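Local coordinates for protein exotoxin 6 (Staphylococcus aureus subsp. aureus Mu50, PDB 4ZYS) that is a staphylococcal superantigen-like exotoxin that probably acts outside the bacterium on host factors, possibly including sugar-bearing ones, although its precise target is not established, at residues L13-Y17 with L171-L175; F72-E76 with K131-R136; Q156-K162 with Q188-V194. Residue numbers count along the deposited sequence, not the author numbering.

Superantigen-like toxins illustrate how two small domains, an OB-fold and a beta-grasp domain, become one compact body. Interactions 1 and 2 both join the two domains, and their centres lie 11 Å apart; interaction 3 lies within the beta-grasp sheet, its centre about 19 Å from that of interaction 1 and 17 Å from that of interaction 2. Along the chain, interaction 2 is nested inside the loop closed by interaction 1. Y16 OH meets E76 OE2 at 2.8 Å and Y17 OH meets D134 OD2 at 2.7 Å, both probable hydrogen bonds. Hydrophobic contacts reach the sheet: L171 CD2 lies 3.7 Å from I157 CD1, and L133 CB 4.1 Å from I159 CD1.

Interaction 1: residues L13-Y17 with L171-L175; sequences LKHYY and LSQKL
In the two-domain superantigen-like fold, the N-terminal helix packs against the beta-grasp domain, and here its last turn, 13-17, meets the loop that follows strand 166-170. Residues 13-17 are helical, closed by Y17 N to L13 O at 2.9 Å, while 171-175 has no regular structure: L171 and S172 keep helix-like angles, then Q173 to L175 extend. L13 and K174 form the closest CA pair, 6.8 Å apart. The L13 side chain (m, t) lies along the loop backbone, with its CD1 3.6 Å from S172 O and its CD2 3.7 Å from K174 N. Y16, with chi1 t, points toward the loop and offers one ring face to K174, whose m, t, m, t chain sets CD 3.4 Å from the ring centroid in a CH-pi contact. K174 NZ stands 4.2 Å from the same centroid, an off-centre cation-pi interaction, and has a weak, long ion pair with E76. The Y16 hydroxyl is hydrogen-bonded to E76 and that of Y17 to D134 of helix 130-145, so the two hydroxyls reach both domains. Y17 (chi1 m) presents its ring edge to the loop, where L175 N donates to Y17 OH at 3.1 Å and 160°.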
loop_
_atom_site.group_PDB
_atom_site.type_symbol
_atom_site.label_atom_id
_atom_site.label_comp_id
_atom_site.label_asym_id
_atom_site.label_seq_id
_atom_site.Cartn_x
_atom_site.Cartn_y
_atom_site.Cartn_z
ATOM N N LEU A 13 -4.217 4.979 14.026
ATOM C CA LEU A 13 -3.625 5.242 12.700
ATOM C C LEU A 13 -2.075 5.296 12.780
ATOM O O LEU A 13 -1.398 4.664 11.975
ATOM C CB LEU A 13 -4.205 6.538 12.107
ATOM C CG LEU A 13 -5.745 6.552 11.904
ATOM C CD1 LEU A 13 -6.274 7.965 11.793
ATOM C CD2 LEU A 13 -6.173 5.743 10.707
ATOM N N LYS A 14 -1.526 5.945 13.800
ATOM C CA LYS A 14 -0.082 5.989 13.999
ATOM C C LYS A 14 0.480 4.574 14.198
ATOM O O LYS A 14 1.435 4.209 13.516
ATOM C CB LYS A 14 0.296 6.885 15.186
ATOM C CG LYS A 14 1.726 7.418 15.091
ATOM C CD LYS A 14 2.149 8.104 16.375
ATOM C CE LYS A 14 3.564 8.641 16.345
ATOM N NZ LYS A 14 4.600 7.573 16.523
ATOM N N HIS A 15 -0.129 3.784 15.107
ATOM C CA HIS A 15 0.309 2.428 15.420
ATOM C C HIS A 15 0.292 1.543 14.152
ATOM O O HIS A 15 1.304 0.914 13.813
ATOM C CB HIS A 15 -0.564 1.820 16.541
ATOM C CG HIS A 15 -0.199 0.406 16.848
ATOM N ND1 HIS A 15 0.924 0.095 17.624
ATOM C CD2 HIS A 15 -0.754 -0.746 16.397
ATOM C CE1 HIS A 15 0.973 -1.230 17.663
ATOM N NE2 HIS A 15 -0.012 -1.782 16.938
ATOM N N TYR A 16 -0.837 1.552 13.425
ATOM C CA TYR A 16 -1.007 0.766 12.207
ATOM C C TYR A 16 0.033 1.151 11.154
ATOM O O TYR A 16 0.726 0.266 10.629
ATOM C CB TYR A 16 -2.444 0.936 11.656
ATOM C CG TYR A 16 -2.713 0.116 10.419
ATOM C CD1 TYR A 16 -3.012 -1.237 10.509
ATOM C CD2 TYR A 16 -2.628 0.684 9.152
ATOM C CE1 TYR A 16 -3.236 -2.002 9.373
ATOM C CE2 TYR A 16 -2.858 -0.070 8.007
ATOM C CZ TYR A 16 -3.150 -1.416 8.122
ATOM O OH TYR A 16 -3.371 -2.169 7.002
ATOM N N TYR A 17 0.180 2.470 10.871
ATOM C CA TYR A 17 1.088 2.943 9.836
ATOM C C TYR A 17 2.568 2.972 10.276
ATOM O O TYR A 17 3.419 3.181 9.419
ATOM C CB TYR A 17 0.612 4.278 9.267
ATOM C CG TYR A 17 -0.554 4.024 8.329
ATOM C CD1 TYR A 17 -0.362 3.372 7.112
ATOM C CD2 TYR A 17 -1.868 4.264 8.735
ATOM C CE1 TYR A 17 -1.430 3.056 6.285
ATOM C CE2 TYR A 17 -2.945 3.963 7.908
ATOM C CZ TYR A 17 -2.721 3.375 6.674
ATOM O OH TYR A 17 -3.776 3.058 5.847
ATOM N N LEU A 171 -7.013 10.471 4.709
ATOM C CA LEU A 171 -5.993 10.272 5.738
ATOM C C LEU A 171 -6.554 9.991 7.119
ATOM O O LEU A 171 -5.826 9.463 7.977
ATOM C CB LEU A 171 -5.057 11.492 5.794
ATOM C CG LEU A 171 -3.998 11.557 4.667
ATOM C CD1 LEU A 171 -3.073 12.787 4.832
ATOM C CD2 LEU A 171 -3.149 10.281 4.627
ATOM N N SER A 172 -7.832 10.330 7.350
ATOM C CA SER A 172 -8.476 10.147 8.655
ATOM C C SER A 172 -8.942 8.700 8.872
ATOM O O SER A 172 -9.390 8.364 9.971
ATOM C CB SER A 172 -9.639 11.130 8.833
ATOM O OG SER A 172 -10.739 10.810 8.006
ATOM N N GLN A 173 -8.831 7.839 7.840
ATOM C CA GLN A 173 -9.202 6.413 7.950
ATOM C C GLN A 173 -8.082 5.572 7.449
ATOM O O GLN A 173 -7.316 6.070 6.624
ATOM C CB GLN A 173 -10.462 6.091 7.091
ATOM C CG GLN A 173 -11.743 6.866 7.420
ATOM C CD GLN A 173 -12.312 6.552 8.790
ATOM O OE1 GLN A 173 -12.157 5.445 9.327
ATOM N NE2 GLN A 173 -13.013 7.519 9.369
ATOM N N LYS A 174 -8.022 4.275 7.826
ATOM C CA LYS A 174 -7.089 3.351 7.161
ATOM C C LYS A 174 -7.571 3.219 5.717
ATOM O O LYS A 174 -8.756 3.450 5.470
ATOM C CB LYS A 174 -7.077 1.955 7.823
ATOM C CG LYS A 174 -6.507 1.883 9.243
ATOM C CD LYS A 174 -6.149 0.470 9.641
ATOM C CE LYS A 174 -7.291 -0.429 10.034
ATOM N NZ LYS A 174 -6.829 -1.835 10.207
ATOM N N LEU A 175 -6.711 2.810 4.769
ATOM C CA LEU A 175 -7.153 2.555 3.390
ATOM C C LEU A 175 -8.192 1.430 3.405
ATOM O O LEU A 175 -8.049 0.502 4.217
ATOM C CB LEU A 175 -5.946 2.149 2.527
ATOM C CG LEU A 175 -6.190 1.726 1.072
ATOM C CD1 LEU A 175 -6.724 2.869 0.252
ATOM C CD2 LEU A 175 -4.903 1.179 0.449
#

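Interaction 2: residues F72-E76 with K131-R136; sequences FILRE and KELDYR
F72 lays one face of its ring over the start of helix segment 131-136, with E132 CA 3.8 Å from the ring centroid and only 5° off the ring normal, a CH-pi contact. The phenylalanine belongs to strand 69-74 of the OB-fold domain; the helix is the long one of the beta-grasp domain, so their packing illustrates how a sheet and a helix from different domains build an interface. The axes of 72-74 and 131-136 approach to 9.5 Å at 58°, and the nearest CA atoms, those of F72 and E132, are 6.4 Å apart. Side chains alternate along the extended backbone: F72 and L74, both with chi1 t, point toward the helix, whereas I73 points away. The F72 edge is turned to the face of Y135 (chi1 t) in an offset edge-to-face pair, centroids 5.8 Å apart and planes at 61°, while F72 CZ lies over one face of the R136 guanidinium, which is salt-bridged to E139. L74 CD1 touches Y135 CD2 at 3.6 Å. K131 extends with t, t, t, p angles past F72, its CE 3.4 Å from F72 O. Its NZ donates to a water at 2.7 Å, and that water donates to L74 O and E76 OE2, each at 2.7 Å. K131 NZ is also hydrogen-bonded to I87 O, and E76 OE2 to Y16 OH. Because K131 NZ and E76 OE2 remain 4.3 Å apart, beyond a salt bridge, the two charges are bridged by a water rather than paired directly, at the edge of an apolar and aromatic contact.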
loop_
_atom_site.group_PDB
_atom_site.type_symbol
_atom_site.label_atom_id
_atom_site.label_comp_id
_atom_site.label_asym_id
_atom_site.label_seq_id
_atom_site.Cartn_x
_atom_site.Cartn_y
_atom_site.Cartn_z
ATOM N N PHE A 72 3.920 -7.036 -0.612
ATOM C CA PHE A 72 4.019 -5.953 0.357
ATOM C C PHE A 72 3.156 -6.407 1.520
ATOM O O PHE A 72 1.928 -6.355 1.419
ATOM C CB PHE A 72 3.564 -4.617 -0.255
ATOM C CG PHE A 72 3.855 -3.435 0.636
ATOM C CD1 PHE A 72 2.940 -3.030 1.605
ATOM C CD2 PHE A 72 5.056 -2.732 0.518
ATOM C CE1 PHE A 72 3.220 -1.956 2.459
ATOM C CE2 PHE A 72 5.325 -1.631 1.348
ATOM C CZ PHE A 72 4.394 -1.237 2.304
ATOM N N ILE A 73 3.789 -6.961 2.571
ATOM C CA ILE A 73 3.118 -7.591 3.709
ATOM C C ILE A 73 3.218 -6.729 4.974
ATOM O O ILE A 73 4.302 -6.368 5.434
ATOM C CB ILE A 73 3.702 -9.038 3.941
ATOM C CG1 ILE A 73 3.435 -9.969 2.718
ATOM C CG2 ILE A 73 3.246 -9.701 5.278
ATOM C CD1 ILE A 73 4.396 -11.151 2.614
ATOM N N LEU A 74 2.060 -6.474 5.552
ATOM C CA LEU A 74 1.847 -5.785 6.814
ATOM C C LEU A 74 0.953 -6.696 7.682
ATOM O O LEU A 74 -0.164 -7.023 7.295
ATOM C CB LEU A 74 1.218 -4.394 6.557
ATOM C CG LEU A 74 1.011 -3.473 7.770
ATOM C CD1 LEU A 74 0.905 -2.053 7.312
ATOM C CD2 LEU A 74 -0.288 -3.814 8.497
ATOM N N ARG A 75 1.456 -7.096 8.853
ATOM C CA ARG A 75 0.728 -7.934 9.818
ATOM C C ARG A 75 -0.519 -7.245 10.301
ATOM O O ARG A 75 -0.426 -6.195 10.942
ATOM C CB ARG A 75 1.584 -8.221 11.057
ATOM C CG ARG A 75 2.314 -9.504 11.085
ATOM C CD ARG A 75 3.151 -9.573 12.344
ATOM N NE ARG A 75 2.466 -10.123 13.529
ATOM C CZ ARG A 75 2.406 -11.421 13.839
ATOM N NH1 ARG A 75 2.898 -12.333 13.012
ATOM N NH2 ARG A 75 1.816 -11.816 14.957
ATOM N N GLU A 76 -1.677 -7.807 10.017
ATOM C CA GLU A 76 -2.910 -7.245 10.572
ATOM C C GLU A 76 -3.052 -7.711 12.026
ATOM O O GLU A 76 -2.664 -8.845 12.359
ATOM C CB GLU A 76 -4.141 -7.669 9.755
ATOM C CG GLU A 76 -4.231 -7.028 8.377
ATOM C CD GLU A 76 -4.505 -5.537 8.323
ATOM O OE1 GLU A 76 -5.389 -5.053 9.065
ATOM O OE2 GLU A 76 -3.895 -4.867 7.463
ATOM N N LYS A 131 -1.966 -0.345 -1.526
ATOM C CA LYS A 131 -1.492 -0.695 -0.166
ATOM C C LYS A 131 -0.081 -0.133 0.060
ATOM O O LYS A 131 0.161 0.454 1.122
ATOM C CB LYS A 131 -1.486 -2.225 0.054
ATOM C CG LYS A 131 -0.917 -2.647 1.419
ATOM C CD LYS A 131 -0.652 -4.153 1.526
ATOM C CE LYS A 131 -0.511 -4.632 2.952
ATOM N NZ LYS A 131 -1.780 -4.498 3.708
ATOM N N GLU A 132 0.852 -0.344 -0.910
ATOM C CA GLU A 132 2.251 0.113 -0.792
ATOM C C GLU A 132 2.347 1.644 -0.845
ATOM O O GLU A 132 3.029 2.242 -0.009
ATOM C CB GLU A 132 3.123 -0.501 -1.894
ATOM C CG GLU A 132 4.557 0.006 -1.873
ATOM C CD GLU A 132 5.491 -0.625 -2.883
ATOM O OE1 GLU A 132 5.209 -1.763 -3.320
ATOM O OE2 GLU A 132 6.509 0.015 -3.237
ATOM N N LEU A 133 1.658 2.277 -1.826
ATOM C CA LEU A 133 1.686 3.730 -1.959
ATOM C C LEU A 133 1.079 4.373 -0.725
ATOM O O LEU A 133 1.617 5.347 -0.230
ATOM C CB LEU A 133 0.947 4.191 -3.231
ATOM C CG LEU A 133 1.667 3.904 -4.536
ATOM C CD1 LEU A 133 0.697 3.782 -5.674
ATOM C CD2 LEU A 133 2.739 4.944 -4.817
ATOM N N ASP A 134 -0.016 3.807 -0.215
ATOM C CA ASP A 134 -0.716 4.316 0.971
ATOM C C ASP A 134 0.209 4.286 2.191
ATOM O O ASP A 134 0.417 5.329 2.806
ATOM C CB ASP A 134 -1.998 3.507 1.229
ATOM C CG ASP A 134 -2.716 3.832 2.517
ATOM O OD1 ASP A 134 -3.234 4.967 2.639
ATOM O OD2 ASP A 134 -2.833 2.934 3.364
ATOM N N TYR A 135 0.840 3.138 2.461
ATOM C CA TYR A 135 1.730 2.995 3.592
ATOM C C TYR A 135 2.936 3.923 3.501
ATOM O O TYR A 135 3.251 4.594 4.485
ATOM C CB TYR A 135 2.205 1.538 3.744
ATOM C CG TYR A 135 3.076 1.342 4.968
ATOM C CD1 TYR A 135 4.443 1.575 4.918
ATOM C CD2 TYR A 135 2.535 0.896 6.165
ATOM C CE1 TYR A 135 5.248 1.412 6.042
ATOM C CE2 TYR A 135 3.328 0.734 7.303
ATOM C CZ TYR A 135 4.688 0.986 7.232
ATOM O OH TYR A 135 5.499 0.832 8.325
ATOM N N ARG A 136 3.653 3.892 2.366
ATOM C CA ARG A 136 4.892 4.655 2.186
ATOM C C ARG A 136 4.647 6.173 2.196
ATOM O O ARG A 136 5.492 6.922 2.698
ATOM C CB ARG A 136 5.622 4.236 0.900
ATOM C CG ARG A 136 6.132 2.788 0.912
ATOM C CD ARG A 136 7.243 2.594 1.952
ATOM N NE ARG A 136 7.860 1.274 1.853
ATOM C CZ ARG A 136 8.543 0.697 2.830
ATOM N NH1 ARG A 136 8.660 1.293 4.012
ATOM N NH2 ARG A 136 9.089 -0.487 2.648
HETATM O O HOH W 1 -2.236 -6.189 5.822
#

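Interaction 3: residues Q156-K162 with Q188-V194; sequences QITITMK and QIQKILV
Q188 opens the second segment of an antiparallel pair in the beta-grasp sheet, its O accepting from K162 N at 2.8 Å. Next, I189 pairs with M161, a selenomethionine whose m, m, m side chain brings SE to 4.0 Å from I189 CG1. Q190 and K191 then both face T160 in a classic beta bulge: T160 O accepts from Q190 N at 2.8 Å and K191 N at 3.3 Å, while T160 N donates to K191 O at 2.8 Å. Beyond it the ladder is regular. I192 opposes I159 as a non-hydrogen-bonded pair, L193 exchanges two backbone hydrogen bonds with T158 (T158 N to L193 O 2.8 Å, L193 N to T158 O 2.9 Å), and V194 meets I157. The strand axes run at 155°, 4.6 Å apart. I157, I159, I192 and V194 share the face packed by helix 130-145; T158, T160, K191 and L193 share the other. The chemistry thus separates an aliphatic inner face from a more polar outer one, with K162 NZ to Q190 OE1, 2.8 Å, tying the bulged end.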
loop_
_atom_site.group_PDB
_atom_site.type_symbol
_atom_site.label_atom_id
_atom_site.label_comp_id
_atom_site.label_asym_id
_atom_site.label_seq_id
_atom_site.Cartn_x
_atom_site.Cartn_y
_atom_site.Cartn_z
ATOM N N GLN A 156 -5.898 14.274 2.765
ATOM C CA GLN A 156 -6.031 13.431 1.590
ATOM C C GLN A 156 -4.720 13.195 0.876
ATOM O O GLN A 156 -3.859 14.087 0.809
ATOM C CB GLN A 156 -6.961 14.178 0.611
ATOM C CG GLN A 156 -7.794 13.308 -0.299
ATOM C CD GLN A 156 -8.667 14.144 -1.201
ATOM O OE1 GLN A 156 -8.347 14.377 -2.373
ATOM N NE2 GLN A 156 -9.805 14.588 -0.686
ATOM N N ILE A 157 -4.616 12.012 0.259
ATOM C CA ILE A 157 -3.564 11.656 -0.681
ATOM C C ILE A 157 -4.211 11.700 -2.075
ATOM O O ILE A 157 -5.260 11.094 -2.245
ATOM C CB ILE A 157 -2.874 10.293 -0.405
ATOM C CG1 ILE A 157 -2.083 10.311 0.895
ATOM C CG2 ILE A 157 -1.971 9.883 -1.591
ATOM C CD1 ILE A 157 -1.875 8.902 1.490
ATOM N N THR A 158 -3.597 12.388 -3.062
ATOM C CA THR A 158 -4.118 12.429 -4.430
ATOM C C THR A 158 -3.006 11.922 -5.361
ATOM O O THR A 158 -1.930 12.506 -5.411
ATOM C CB THR A 158 -4.679 13.813 -4.786
ATOM O OG1 THR A 158 -5.558 14.228 -3.745
ATOM C CG2 THR A 158 -5.439 13.822 -6.100
ATOM N N ILE A 159 -3.248 10.775 -6.023
ATOM C CA ILE A 159 -2.319 10.172 -6.969
ATOM C C ILE A 159 -2.878 10.457 -8.370
ATOM O O ILE A 159 -3.964 9.991 -8.710
ATOM C CB ILE A 159 -2.047 8.662 -6.669
ATOM C CG1 ILE A 159 -1.483 8.504 -5.221
ATOM C CG2 ILE A 159 -1.075 8.058 -7.704
ATOM C CD1 ILE A 159 -1.569 7.110 -4.597
ATOM N N THR A 160 -2.166 11.283 -9.152
ATOM C CA THR A 160 -2.611 11.645 -10.492
ATOM C C THR A 160 -1.791 10.868 -11.535
ATOM O O THR A 160 -0.558 10.851 -11.478
ATOM C CB THR A 160 -2.540 13.166 -10.687
ATOM O OG1 THR A 160 -3.271 13.791 -9.629
ATOM C CG2 THR A 160 -3.106 13.612 -12.036
HETATM N N MSE A 161 -2.494 10.244 -12.499
HETATM C CA MSE A 161 -1.893 9.464 -13.582
HETATM C C MSE A 161 -1.625 10.351 -14.791
HETATM O O MSE A 161 -2.136 11.469 -14.824
HETATM C CB MSE A 161 -2.830 8.316 -13.967
HETATM C CG MSE A 161 -3.342 7.517 -12.746
HETATM SE SE MSE A 161 -1.927 6.894 -11.611
HETATM C CE MSE A 161 -1.345 5.501 -12.745
ATOM N N LYS A 162 -0.835 9.853 -15.785
ATOM C CA LYS A 162 -0.522 10.598 -17.022
ATOM C C LYS A 162 -1.776 10.905 -17.801
ATOM O O LYS A 162 -1.852 11.966 -18.406
ATOM C CB LYS A 162 0.477 9.851 -17.941
ATOM C CG LYS A 162 1.731 9.370 -17.219
ATOM C CD LYS A 162 3.025 9.544 -18.019
ATOM C CE LYS A 162 4.249 9.119 -17.219
ATOM N NZ LYS A 162 4.380 9.821 -15.906
ATOM N N GLN A 188 2.933 5.145 -15.033
ATOM C CA GLN A 188 1.909 6.133 -15.367
ATOM C C GLN A 188 1.611 7.121 -14.209
ATOM O O GLN A 188 0.796 8.029 -14.393
ATOM C CB GLN A 188 0.617 5.425 -15.804
ATOM C CG GLN A 188 0.731 4.643 -17.116
ATOM C CD GLN A 188 0.991 5.522 -18.307
ATOM O OE1 GLN A 188 0.280 6.493 -18.557
ATOM N NE2 GLN A 188 2.027 5.200 -19.069
ATOM N N ILE A 189 2.263 6.972 -13.047
ATOM C CA ILE A 189 2.062 7.914 -11.925
ATOM C C ILE A 189 2.814 9.227 -12.255
ATOM O O ILE A 189 4.033 9.185 -12.436
ATOM C CB ILE A 189 2.502 7.306 -10.561
ATOM C CG1 ILE A 189 1.688 6.036 -10.223
ATOM C CG2 ILE A 189 2.425 8.363 -9.435
ATOM C CD1 ILE A 189 2.341 5.106 -9.218
ATOM N N GLN A 190 2.086 10.370 -12.361
ATOM C CA GLN A 190 2.677 11.669 -12.706
ATOM C C GLN A 190 2.966 12.573 -11.494
ATOM O O GLN A 190 4.060 13.150 -11.398
ATOM C CB GLN A 190 1.759 12.445 -13.672
ATOM C CG GLN A 190 2.069 12.224 -15.128
ATOM C CD GLN A 190 3.279 12.952 -15.641
ATOM O OE1 GLN A 190 4.422 12.562 -15.373
ATOM N NE2 GLN A 190 3.048 13.944 -16.497
ATOM N N LYS A 191 1.952 12.756 -10.629
ATOM C CA LYS A 191 1.988 13.638 -9.472
ATOM C C LYS A 191 1.365 12.970 -8.274
ATOM O O LYS A 191 0.410 12.211 -8.421
ATOM C CB LYS A 191 1.186 14.926 -9.752
ATOM C CG LYS A 191 1.819 15.955 -10.655
ATOM C CD LYS A 191 0.928 17.194 -10.648
ATOM C CE LYS A 191 1.668 18.484 -10.906
ATOM N NZ LYS A 191 0.776 19.673 -10.779
ATOM N N ILE A 192 1.873 13.297 -7.085
ATOM C CA ILE A 192 1.349 12.845 -5.810
ATOM C C ILE A 192 1.274 14.072 -4.897
ATOM O O ILE A 192 2.214 14.872 -4.816
ATOM C CB ILE A 192 2.134 11.671 -5.157
ATOM C CG1 ILE A 192 2.228 10.442 -6.097
ATOM C CG2 ILE A 192 1.515 11.269 -3.778
ATOM C CD1 ILE A 192 3.313 9.370 -5.632
ATOM N N LEU A 193 0.135 14.220 -4.233
ATOM C CA LEU A 193 -0.075 15.272 -3.275
ATOM C C LEU A 193 -0.529 14.651 -1.986
ATOM O O LEU A 193 -1.457 13.851 -2.001
ATOM C CB LEU A 193 -1.108 16.323 -3.797
ATOM C CG LEU A 193 -1.465 17.477 -2.821
ATOM C CD1 LEU A 193 -0.260 18.379 -2.569
ATOM C CD2 LEU A 193 -2.636 18.288 -3.335
ATOM N N VAL A 194 0.135 14.993 -0.869
ATOM C CA VAL A 194 -0.281 14.572 0.471
ATOM C C VAL A 194 -0.688 15.845 1.194
ATOM O O VAL A 194 0.172 16.665 1.470
ATOM C CB VAL A 194 0.788 13.760 1.260
ATOM C CG1 VAL A 194 0.218 13.276 2.586
ATOM C CG2 VAL A 194 1.325 12.585 0.450
#